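Local structure of ribulose-1,5-bisphosphate carboxylase/oxygenase large subunit (Rhodopseudomonas palustris, 3QFW) at residues B[251-256]-B[279-284]; B[133-138]-B[337-342]. The protein is a Rubisco-like protein that probably acts on a phosphorylated sugar or related enolisable substrate, and may not fix carbon dioxide itself. All blocks are in the same frame, centred on the assembly; numbering follows the deposited sequence.

Interaction 1 (B[251-256]-B[279-284]); sequences VVAHPA and DATVFP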
loop_
_atom_site.group_PDB
_atom_site.type_symbol
_atom_site.label_atom_id
_atom_site.label_comp_id
_atom_site.label_asym_id
_atom_site.label_seq_id
_atom_site.Cartn_x
_atom_site.Cartn_y
_atom_site.Cartn_z
ATOM N N VAL B 251 -11.577 -11.435 12.099
ATOM C CA VAL B 251 -11.004 -10.471 11.151
ATOM C C VAL B 251 -10.419 -11.197 9.952
ATOM O O VAL B 251 -9.425 -11.917 10.075
ATOM C CB VAL B 251 -9.916 -9.616 11.793
ATOM C CG1 VAL B 251 -9.261 -8.681 10.724
ATOM C CG2 VAL B 251 -10.500 -8.810 12.943
ATOM N N VAL B 252 -11.044 -11.013 8.797
ATOM C CA VAL B 252 -10.624 -11.696 7.580
ATOM C C VAL B 252 -9.843 -10.701 6.726
ATOM O O VAL B 252 -10.368 -9.650 6.359
ATOM C CB VAL B 252 -11.830 -12.188 6.763
ATOM C CG1 VAL B 252 -11.363 -12.979 5.550
ATOM C CG2 VAL B 252 -12.789 -13.029 7.632
ATOM N N ALA B 253 -8.602 -11.032 6.398
ATOM C CA ALA B 253 -7.802 -10.146 5.565
ATOM C C ALA B 253 -7.938 -10.510 4.087
ATOM O O ALA B 253 -8.056 -11.686 3.737
ATOM C CB ALA B 253 -6.345 -10.171 6.001
ATOM N N HIS B 254 -7.952 -9.483 3.235
ATOM C CA HIS B 254 -7.996 -9.637 1.783
ATOM C C HIS B 254 -6.721 -9.050 1.164
ATOM O O HIS B 254 -6.188 -8.053 1.656
ATOM C CB HIS B 254 -9.211 -8.904 1.205
ATOM C CG HIS B 254 -9.434 -9.165 -0.253
ATOM N ND1 HIS B 254 -8.864 -8.394 -1.244
ATOM C CD2 HIS B 254 -10.153 -10.124 -0.888
ATOM C CE1 HIS B 254 -9.223 -8.862 -2.426
ATOM N NE2 HIS B 254 -10.012 -9.910 -2.239
ATOM N N PRO B 255 -6.239 -9.652 0.069
ATOM C CA PRO B 255 -4.928 -9.246 -0.444
ATOM C C PRO B 255 -4.938 -8.107 -1.484
ATOM O O PRO B 255 -3.924 -7.912 -2.148
ATOM C CB PRO B 255 -4.414 -10.534 -1.094
ATOM C CG PRO B 255 -5.662 -11.173 -1.631
ATOM C CD PRO B 255 -6.719 -10.900 -0.567
ATOM N N ALA B 256 -6.043 -7.385 -1.636
ATOM C CA ALA B 256 -6.091 -6.293 -2.611
ATOM C C ALA B 256 -4.875 -5.365 -2.461
ATOM O O ALA B 256 -4.575 -4.923 -1.362
ATOM C CB ALA B 256 -7.381 -5.505 -2.460
ATOM N N ASP B 279 -7.330 -13.086 11.357
ATOM C CA ASP B 279 -7.720 -14.422 11.811
ATOM C C ASP B 279 -7.856 -15.382 10.643
ATOM O O ASP B 279 -7.650 -16.598 10.794
ATOM C CB ASP B 279 -9.020 -14.377 12.600
ATOM C CG ASP B 279 -8.926 -13.471 13.803
ATOM O OD1 ASP B 279 -8.150 -13.793 14.726
ATOM O OD2 ASP B 279 -9.635 -12.449 13.822
ATOM N N ALA B 280 -8.211 -14.840 9.483
ATOM C CA ALA B 280 -8.173 -15.615 8.252
ATOM C C ALA B 280 -7.524 -14.760 7.184
ATOM O O ALA B 280 -7.548 -13.531 7.256
ATOM C CB ALA B 280 -9.567 -16.054 7.819
ATOM N N THR B 281 -6.927 -15.403 6.194
ATOM C CA THR B 281 -6.245 -14.638 5.170
ATOM C C THR B 281 -6.514 -15.216 3.778
ATOM O O THR B 281 -6.216 -16.389 3.496
ATOM C CB THR B 281 -4.734 -14.469 5.495
ATOM O OG1 THR B 281 -4.129 -13.627 4.518
ATOM C CG2 THR B 281 -4.001 -15.824 5.529
ATOM N N VAL B 282 -7.119 -14.381 2.933
ATOM C CA VAL B 282 -7.523 -14.774 1.590
ATOM C C VAL B 282 -6.339 -14.643 0.628
ATOM O O VAL B 282 -5.568 -13.700 0.714
ATOM C CB VAL B 282 -8.700 -13.898 1.093
ATOM C CG1 VAL B 282 -9.090 -14.246 -0.343
ATOM C CG2 VAL B 282 -9.894 -14.013 2.037
ATOM N N PHE B 283 -6.197 -15.607 -0.275
ATOM C CA PHE B 283 -5.142 -15.583 -1.288
ATOM C C PHE B 283 -5.565 -16.449 -2.463
ATOM O O PHE B 283 -6.326 -17.422 -2.294
ATOM C CB PHE B 283 -3.812 -16.092 -0.722
ATOM C CG PHE B 283 -3.847 -17.540 -0.274
ATOM C CD1 PHE B 283 -3.315 -18.542 -1.071
ATOM C CD2 PHE B 283 -4.391 -17.880 0.948
ATOM C CE1 PHE B 283 -3.331 -19.872 -0.650
ATOM C CE2 PHE B 283 -4.421 -19.212 1.380
ATOM C CZ PHE B 283 -3.893 -20.201 0.574
ATOM N N PRO B 284 -5.084 -16.103 -3.658
ATOM C CA PRO B 284 -5.425 -16.873 -4.856
ATOM C C PRO B 284 -4.726 -18.224 -4.837
ATOM O O PRO B 284 -3.506 -18.304 -4.662
ATOM C CB PRO B 284 -4.920 -15.985 -6.005
ATOM C CG PRO B 284 -3.883 -15.103 -5.388
ATOM C CD PRO B 284 -4.297 -14.888 -3.969
#

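Interaction 2 (B[133-138]-B[337-342]); sequences LTASAL and DVMLLI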
loop_
_atom_site.group_PDB
_atom_site.type_symbol
_atom_site.label_atom_id
_atom_site.label_comp_id
_atom_site.label_asym_id
_atom_site.label_seq_id
_atom_site.Cartn_x
_atom_site.Cartn_y
_atom_site.Cartn_z
ATOM N N LEU B 133 -13.048 -25.733 6.618
ATOM C CA LEU B 133 -14.175 -24.814 6.580
ATOM C C LEU B 133 -14.480 -24.364 5.154
ATOM O O LEU B 133 -13.713 -24.628 4.227
ATOM C CB LEU B 133 -13.928 -23.607 7.492
ATOM C CG LEU B 133 -14.069 -23.868 8.993
ATOM C CD1 LEU B 133 -12.952 -24.760 9.547
ATOM C CD2 LEU B 133 -14.126 -22.555 9.745
ATOM N N THR B 134 -15.614 -23.694 4.994
ATOM C CA THR B 134 -16.065 -23.225 3.692
ATOM C C THR B 134 -16.435 -21.744 3.738
ATOM O O THR B 134 -16.915 -21.235 4.757
ATOM C CB THR B 134 -17.298 -24.019 3.198
ATOM O OG1 THR B 134 -18.434 -23.688 4.007
ATOM C CG2 THR B 134 -17.050 -25.528 3.276
ATOM N N ALA B 135 -16.195 -21.047 2.633
ATOM C CA ALA B 135 -16.604 -19.651 2.518
ATOM C C ALA B 135 -17.121 -19.369 1.122
ATOM O O ALA B 135 -16.768 -20.068 0.168
ATOM C CB ALA B 135 -15.430 -18.718 2.843
ATOM N N SER B 136 -17.940 -18.330 1.003
ATOM C CA SER B 136 -18.317 -17.796 -0.299
ATOM C C SER B 136 -18.352 -16.277 -0.260
ATOM O O SER B 136 -18.427 -15.669 0.812
ATOM C CB SER B 136 -19.684 -18.319 -0.732
ATOM O OG SER B 136 -19.888 -18.099 -2.115
ATOM N N ALA B 137 -18.302 -15.662 -1.435
ATOM C CA ALA B 137 -18.379 -14.212 -1.510
ATOM C C ALA B 137 -19.712 -13.785 -2.103
ATOM O O ALA B 137 -20.326 -14.523 -2.879
ATOM C CB ALA B 137 -17.213 -13.645 -2.323
ATOM N N LEU B 138 -20.163 -12.601 -1.705
ATOM C CA LEU B 138 -21.350 -11.990 -2.281
ATOM C C LEU B 138 -20.951 -11.167 -3.505
ATOM O O LEU B 138 -20.219 -10.186 -3.394
ATOM C CB LEU B 138 -22.037 -11.087 -1.258
ATOM C CG LEU B 138 -22.502 -11.734 0.046
ATOM C CD1 LEU B 138 -23.175 -10.687 0.913
ATOM C CD2 LEU B 138 -23.438 -12.934 -0.206
ATOM N N ASP B 337 -6.894 -27.840 8.107
ATOM C CA ASP B 337 -6.810 -26.524 8.738
ATOM C C ASP B 337 -6.773 -25.429 7.664
ATOM O O ASP B 337 -5.757 -24.759 7.455
ATOM C CB ASP B 337 -5.589 -26.430 9.650
ATOM C CG ASP B 337 -5.780 -27.156 10.974
ATOM O OD1 ASP B 337 -6.938 -27.444 11.353
ATOM O OD2 ASP B 337 -4.760 -27.422 11.644
ATOM N N VAL B 338 -7.906 -25.260 6.995
ATOM C CA VAL B 338 -8.007 -24.415 5.815
ATOM C C VAL B 338 -9.473 -24.054 5.628
ATOM O O VAL B 338 -10.362 -24.816 6.025
ATOM C CB VAL B 338 -7.501 -25.163 4.565
ATOM C CG1 VAL B 338 -8.422 -26.344 4.238
ATOM C CG2 VAL B 338 -7.379 -24.226 3.366
ATOM N N MET B 339 -9.733 -22.886 5.053
ATOM C CA MET B 339 -11.096 -22.515 4.673
ATOM C C MET B 339 -11.165 -22.312 3.155
ATOM O O MET B 339 -10.573 -21.370 2.616
ATOM C CB MET B 339 -11.540 -21.247 5.415
ATOM C CG MET B 339 -13.002 -20.832 5.188
ATOM S SD MET B 339 -13.620 -19.660 6.429
ATOM C CE MET B 339 -12.403 -18.333 6.286
ATOM N N LEU B 340 -11.875 -23.201 2.465
ATOM C CA LEU B 340 -11.983 -23.113 1.010
ATOM C C LEU B 340 -12.998 -22.063 0.572
ATOM O O LEU B 340 -14.173 -22.130 0.912
ATOM C CB LEU B 340 -12.339 -24.483 0.407
ATOM C CG LEU B 340 -11.425 -25.655 0.772
ATOM C CD1 LEU B 340 -11.946 -26.938 0.147
ATOM C CD2 LEU B 340 -9.981 -25.413 0.362
ATOM N N LEU B 341 -12.544 -21.082 -0.195
ATOM C CA LEU B 341 -13.460 -20.060 -0.689
ATOM C C LEU B 341 -13.967 -20.441 -2.068
ATOM O O LEU B 341 -13.185 -20.546 -3.007
ATOM C CB LEU B 341 -12.759 -18.702 -0.728
ATOM C CG LEU B 341 -13.563 -17.489 -1.191
ATOM C CD1 LEU B 341 -14.688 -17.211 -0.226
ATOM C CD2 LEU B 341 -12.632 -16.277 -1.303
ATOM N N ILE B 342 -15.266 -20.697 -2.189
ATOM C CA ILE B 342 -15.869 -20.760 -3.516
ATOM C C ILE B 342 -16.785 -19.561 -3.750
ATOM O O ILE B 342 -16.444 -18.646 -4.498
ATOM C CB ILE B 342 -16.663 -22.039 -3.743
ATOM C CG1 ILE B 342 -17.096 -22.118 -5.211
ATOM C CG2 ILE B 342 -17.882 -22.067 -2.834
ATOM C CD1 ILE B 342 -16.117 -21.444 -6.176
#

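Interaction 1 (B[251-256]-B[279-284])
Val-251 and Asp-279 open this contact with an exchange of bonds at the start of the paired strands. Asp-279 OD2 takes the N-H of Val-251 at 2.8 Å through its anti lone pair, and the bond is close to straight at 166°. In return Val-251 O accepts two backbone donors, Asp-279 N at 2.7 Å and Ala-280 N at 3.2 Å. Asp-279 CG stands beside its own backbone N (chi1 -58°), which puts CG on the side of Val-251 N. The other oxygen, OD1, is held by Val-117 N and Gly-118 N. An alanine here removes both oxygens, and the N-H of Val-251 and those of Val-117 and Gly-118 would probably be left without their mates. Further on, Ala-253 N meets Ala-280 O at 2.8 Å and Ala-253 O meets Val-282 N at 3.0 Å. The strands are parallel neighbours in the TIM barrel, joined by helix 265-276 as a beta-alpha-beta unit. Ala-253 and Thr-281 face that helix, where both touch Phe-273. Thr-281 OG1 bonds to Leu-269 O. On the opposite face Val-252 CG1 packs obliquely on Val-282 CG2 at 3.9 Å. The backbones then draw apart, reaching 6.4 Å between Pro-255 CA and Phe-283 CA. Pro-255 has no N-H to continue the ladder. Its ring instead sets CD against Val-282 O at 3.3 Å. This wider end is still buried: the His-254 ring stacks with His-167, its ND1 accepts a bond from Ala-256 N, and Asn-90 of the second subunit packs on it.

Interaction 2 (B[133-138]-B[337-342])
Leu-133 and Met-339 begin the pairing of strand 133-138 with strand 339-341, the first and last strands of the eight-stranded TIM barrel. Their parallel ladder closes the barrel. Leu-133 N bonds to Val-338 O at 2.9 Å, nearly straight at 174° and in the carbonyl plane. Leu-133 O then takes Leu-340 N, which sits above its carbonyl plane. Ala-135 repeats the pattern, its N bonding to Leu-340 O and its O to Ile-342 N.

On the face with Leu-133 and Ala-135, the side chain of Met-339 leans across to the neighbouring strand. Its CG is anti to the backbone N (chi1 -175°) and rests on Leu-133 CB at 3.7 Å. The same CG lies 4.0 Å from Ala-135 CB.

The next shell flanks both strands. Leu-133 packs on Ile-122 and Arg-123 of helix 118-126, and Arg-123 also forms a salt bridge to Asp-337 OD1. Thr-134 and Leu-340 share the other face and meet Phe-360 of helix 353-366. Strand 162-165 borders strand 133-138 on its other edge, with Leu-162 bonded to the backbones of Thr-134 and Ser-136. Ile-342 is exposed at the far end, and the chain beyond it is not modelled. Just before it, Leu-341 CD1 presses on Ala-135 CB at 3.5 Å, tighter than usual for two carbons.

How the interactions relate
Both interactions join parallel neighbours in one barrel, and their centres lie about 11 Å apart. Interaction 1 is near the centre of the chain and is wholly buried. It pairs strands that follow each other in sequence and lies beside the second subunit. Interaction 2 is farther out but still mostly buried, with exposed Ile-342 at one end, and joins segments 199 residues apart; no other chain touches it. Interaction 1 adds an aspartate carboxylate to its backbone ladder, while interaction 2 relies on backbone bonds and apolar packing. The two meet through side chains: Met-339 CE lies 3.9 Å from Ala-280 CB, and Leu-341 CD2 lies 4.2 Å from Val-282 CG1.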